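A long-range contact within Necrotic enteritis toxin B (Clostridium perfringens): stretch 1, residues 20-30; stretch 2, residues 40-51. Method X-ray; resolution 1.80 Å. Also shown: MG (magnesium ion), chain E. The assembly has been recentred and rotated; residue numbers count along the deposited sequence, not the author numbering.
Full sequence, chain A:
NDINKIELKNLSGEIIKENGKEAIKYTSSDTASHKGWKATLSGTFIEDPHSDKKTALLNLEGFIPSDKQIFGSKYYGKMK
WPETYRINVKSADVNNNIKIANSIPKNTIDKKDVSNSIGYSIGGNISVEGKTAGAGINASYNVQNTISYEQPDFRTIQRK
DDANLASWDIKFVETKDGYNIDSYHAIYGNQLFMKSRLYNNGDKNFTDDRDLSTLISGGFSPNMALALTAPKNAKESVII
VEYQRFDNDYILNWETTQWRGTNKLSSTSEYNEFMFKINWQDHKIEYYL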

# COMPACT_ATOMS: atom_id res chain seq x y z
N GLY A 20 -28.84 22.49 3.78
CA GLY A 20 -30.11 22.42 4.53
C GLY A 20 -30.59 21.01 4.84
O GLY A 20 -31.72 20.81 5.29
N LYS A 21 -29.75 20.02 4.55
CA LYS A 21 -30.07 18.61 4.86
C LYS A 21 -29.08 18.09 5.90
O LYS A 21 -27.92 18.51 5.92
CB LYS A 21 -30.02 17.75 3.60
CG LYS A 21 -30.97 18.21 2.52
CD LYS A 21 -31.18 17.19 1.44
CE LYS A 21 -32.22 17.70 0.45
NZ LYS A 21 -33.15 16.61 0.06
N GLU A 22 -29.55 17.18 6.75
CA GLU A 22 -28.68 16.61 7.79
C GLU A 22 -28.66 15.08 7.80
O GLU A 22 -29.60 14.42 7.35
CB GLU A 22 -29.05 17.18 9.17
CG GLU A 22 -28.90 18.70 9.26
CD GLU A 22 -29.31 19.28 10.61
OE1 GLU A 22 -30.38 18.88 11.14
OE2 GLU A 22 -28.56 20.13 11.14
N ALA A 23 -27.55 14.52 8.28
CA ALA A 23 -27.41 13.08 8.50
C ALA A 23 -26.61 12.90 9.78
O ALA A 23 -26.19 13.88 10.40
CB ALA A 23 -26.71 12.43 7.31
N ILE A 24 -26.38 11.66 10.18
CA ILE A 24 -25.66 11.37 11.42
C ILE A 24 -24.44 10.53 11.05
O ILE A 24 -24.57 9.57 10.29
CB ILE A 24 -26.53 10.56 12.41
CG1 ILE A 24 -27.86 11.28 12.67
CG2 ILE A 24 -25.75 10.32 13.73
CD1 ILE A 24 -28.93 10.40 13.33
N LYS A 25 -23.28 10.89 11.58
CA LYS A 25 -22.08 10.10 11.36
C LYS A 25 -21.56 9.48 12.65
O LYS A 25 -21.75 10.03 13.74
CB LYS A 25 -20.99 10.93 10.67
CG LYS A 25 -20.38 12.02 11.52
CD LYS A 25 -19.06 12.55 10.92
CE LYS A 25 -18.66 13.85 11.64
NZ LYS A 25 -17.36 14.44 11.18
N TYR A 26 -20.88 8.35 12.50
CA TYR A 26 -20.30 7.60 13.62
C TYR A 26 -18.91 7.19 13.19
O TYR A 26 -18.72 6.82 12.03
CB TYR A 26 -21.08 6.30 13.87
CG TYR A 26 -22.52 6.52 14.20
CD1 TYR A 26 -22.95 6.60 15.52
CD2 TYR A 26 -23.47 6.68 13.18
CE1 TYR A 26 -24.31 6.81 15.82
CE2 TYR A 26 -24.81 6.90 13.47
CZ TYR A 26 -25.21 6.96 14.79
OH TYR A 26 -26.53 7.16 15.10
N THR A 27 -17.95 7.21 14.11
CA THR A 27 -16.59 6.79 13.77
C THR A 27 -16.12 5.61 14.60
O THR A 27 -16.56 5.41 15.74
CB THR A 27 -15.57 7.95 13.91
OG1 THR A 27 -15.65 8.49 15.24
CG2 THR A 27 -15.86 9.04 12.90
N SER A 28 -15.24 4.81 14.01
CA SER A 28 -14.63 3.68 14.72
C SER A 28 -13.31 3.38 14.08
O SER A 28 -13.05 3.78 12.95
CB SER A 28 -15.56 2.45 14.68
OG SER A 28 -15.04 1.43 15.51
N SER A 29 -12.43 2.71 14.82
CA SER A 29 -11.16 2.28 14.25
C SER A 29 -10.68 1.05 15.00
O SER A 29 -10.98 0.89 16.21
CB SER A 29 -10.11 3.40 14.38
OG SER A 29 -8.85 3.02 13.82
N ASP A 30 -9.93 0.20 14.30
CA ASP A 30 -9.18 -0.87 14.98
C ASP A 30 -7.84 -1.05 14.28
O ASP A 30 -7.64 -0.61 13.15
CB ASP A 30 -9.98 -2.17 15.00
CG ASP A 30 -9.61 -3.06 16.17
OD1 ASP A 30 -8.67 -2.71 16.90
OD2 ASP A 30 -10.25 -4.12 16.35
MG MG E . -8.04 -3.26 18.95
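Stretch 2, residues 40-51: TLSGTFIEDPHS

At the open end of this strand pair, where stretch 2 has already left the sheet, the imidazole of His50 folds back over stretch 1: Lys21 CB lies 4.1 Å from the centroid of the His50 ring, 20° off the ring normal, a CH-pi contact over one face. The edge of the same ring meets the backbone, with His50 CD2 3.1 Å from Glu22 O, and water 1 joins the two stretches, accepting from Glu22 N (3.0 Å) and lying 2.7 Å from His50 NE2.

From there the contact is a regular antiparallel ladder. Stretch 2 is extended from Thr40 to Glu47 and runs against strand 21-30 with an angle of 159° between their N-to-C directions; the axes approach to 4.5 Å. Residue numbers therefore rise on one strand as they fall on the other: Ile24 faces Glu47, Lys25 Ile46, Tyr26 Phe45, Thr27 Thr44, Ser28 Gly43, Ser29 Ser42 and Asp30 Leu41. Every second pair is closed by two backbone hydrogen bonds. Ile24 N reaches Glu47 O at 3.1 Å and Glu47 N returns to Ile24 O at 2.9 Å; Tyr26 N to Phe45 O is 2.9 Å and Phe45 N to Tyr26 O 2.8 Å. Ser28 N to Gly43 O is 3.0 Å, Gly43 N to Ser28 O 2.7 Å, Asp30 N to Leu41 O 3.0 Å and Leu41 N to Asp30 O 2.9 Å. The intervening pairs bring their CA atoms closer, to 4.0 Å for Ser29 and Ser42, and CA-H...O contacts fill in between, such as Lys25 CA to Phe45 O at 3.2 Å.

Side chains alternate between the two faces. On the face carrying Ile24, Tyr26, Ser28 and Asp30, Tyr26 CB stands 4.3 Å from Phe45 CB, while Tyr26 CE2 reaches diagonally to Glu47 CG at 3.7 Å. Both aromatic residues have chi1 in m. Gly43 contributes no side chain here, and the edge of the Phe45 ring reaches diagonally to Ser28, the partner of Gly43, with Phe45 CE2 4.5 Å from Ser28 CB. On the other face, Lys25 CD packs on Thr44 CG2 at 4.0 Å before the lysine's end leads away, and the hydroxyls of Ser29 and Ser42 come together, OG to OG 2.9 Å.

Ala23 marks the transition out of the ladder. Its CB points toward stretch 2 and touches Ile46 CG2 at 4.0 Å and Pro49 CD at 4.1 Å. Beyond Glu47 the chain makes a type I turn from Asp48 to Ser51, held by Ser51 N to Asp48 O at 3.3 Å; Asp48 OD1 also accepts from His50 N at 2.9 Å, bracing the turn that carries the imidazole. At the far end, Asp30 OD1 binds the magnesium ion at 2.2 Å, and water 2, itself 2.0 Å from MG, donates to Asp30 OD2 at 2.8 Å. Together the stretches bury 816 Å², both sides summed.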

# COMPACT_ATOMS: atom_id res chain seq x y z
N THR A 40 -4.18 -0.39 10.18
CA THR A 40 -5.19 0.32 10.95
C THR A 40 -6.32 0.66 10.00
O THR A 40 -6.09 1.32 8.98
CB THR A 40 -4.63 1.62 11.55
OG1 THR A 40 -3.63 1.29 12.53
CG2 THR A 40 -5.75 2.44 12.25
N LEU A 41 -7.52 0.20 10.32
CA LEU A 41 -8.70 0.46 9.48
C LEU A 41 -9.66 1.33 10.28
O LEU A 41 -10.14 0.93 11.35
CB LEU A 41 -9.39 -0.86 9.06
CG LEU A 41 -10.48 -0.70 7.99
CD1 LEU A 41 -9.91 -0.19 6.66
CD2 LEU A 41 -11.18 -2.02 7.77
N SER A 42 -9.92 2.54 9.77
CA SER A 42 -10.79 3.49 10.44
C SER A 42 -11.99 3.73 9.57
O SER A 42 -11.89 3.72 8.34
CB SER A 42 -10.08 4.83 10.69
OG SER A 42 -8.89 4.60 11.43
N GLY A 43 -13.13 3.97 10.21
CA GLY A 43 -14.38 4.10 9.48
C GLY A 43 -15.19 5.30 9.91
O GLY A 43 -15.19 5.67 11.09
N THR A 44 -15.86 5.91 8.93
CA THR A 44 -16.92 6.87 9.22
C THR A 44 -18.20 6.31 8.61
O THR A 44 -18.33 6.25 7.39
CB THR A 44 -16.61 8.23 8.60
OG1 THR A 44 -15.30 8.63 9.01
CG2 THR A 44 -17.64 9.26 9.07
N PHE A 45 -19.12 5.88 9.47
CA PHE A 45 -20.42 5.36 9.03
C PHE A 45 -21.38 6.51 8.95
O PHE A 45 -21.41 7.35 9.86
CB PHE A 45 -20.99 4.36 10.06
CG PHE A 45 -20.18 3.09 10.21
CD1 PHE A 45 -20.53 1.93 9.52
CD2 PHE A 45 -19.09 3.04 11.10
CE1 PHE A 45 -19.80 0.75 9.68
CE2 PHE A 45 -18.36 1.85 11.27
CZ PHE A 45 -18.72 0.71 10.56
N ILE A 46 -22.19 6.54 7.89
CA ILE A 46 -23.20 7.59 7.76
C ILE A 46 -24.57 6.93 7.76
O ILE A 46 -24.79 5.96 7.02
CB ILE A 46 -23.04 8.44 6.47
CG1 ILE A 46 -21.65 9.08 6.39
CG2 ILE A 46 -24.09 9.54 6.40
CD1 ILE A 46 -20.78 8.44 5.35
N GLU A 47 -25.45 7.43 8.61
CA GLU A 47 -26.86 7.05 8.60
C GLU A 47 -27.55 8.29 8.07
O GLU A 47 -27.74 9.28 8.80
CB GLU A 47 -27.36 6.70 10.01
CG GLU A 47 -26.69 5.48 10.64
CD GLU A 47 -27.05 4.16 9.97
OE1 GLU A 47 -28.01 4.11 9.16
OE2 GLU A 47 -26.37 3.16 10.27
N ASP A 48 -27.91 8.21 6.79
CA ASP A 48 -28.42 9.34 6.02
C ASP A 48 -29.90 9.09 5.68
O ASP A 48 -30.21 8.18 4.90
CB ASP A 48 -27.57 9.47 4.75
CG ASP A 48 -27.88 10.72 3.94
OD1 ASP A 48 -28.83 11.45 4.26
OD2 ASP A 48 -27.12 10.99 2.96
N PRO A 49 -30.82 9.89 6.26
CA PRO A 49 -32.26 9.81 5.95
C PRO A 49 -32.60 10.23 4.52
O PRO A 49 -33.75 10.08 4.09
CB PRO A 49 -32.91 10.82 6.93
CG PRO A 49 -31.81 11.28 7.85
CD PRO A 49 -30.50 10.99 7.18
N HIS A 50 -31.61 10.79 3.82
CA HIS A 50 -31.78 11.32 2.46
C HIS A 50 -31.17 10.41 1.39
O HIS A 50 -31.19 10.73 0.20
CB HIS A 50 -31.18 12.72 2.40
CG HIS A 50 -31.68 13.62 3.48
ND1 HIS A 50 -32.95 14.16 3.46
CD2 HIS A 50 -31.12 14.03 4.64
CE1 HIS A 50 -33.14 14.88 4.55
NE2 HIS A 50 -32.05 14.81 5.29
N SER A 51 -30.65 9.26 1.81
CA SER A 51 -30.13 8.26 0.89
C SER A 51 -30.90 6.94 1.02
O SER A 51 -31.36 6.61 2.10
CB SER A 51 -28.64 8.03 1.15
OG SER A 51 -28.14 6.98 0.32
O HOH W 1 -32.45 16.70 7.11
O HOH W 2 -8.59 -5.16 18.41
O HOH W 3 -7.96 -1.13 19.27
O HOH W 4 -6.02 -3.22 18.30
O HOH W 5 -10.32 -2.83 19.62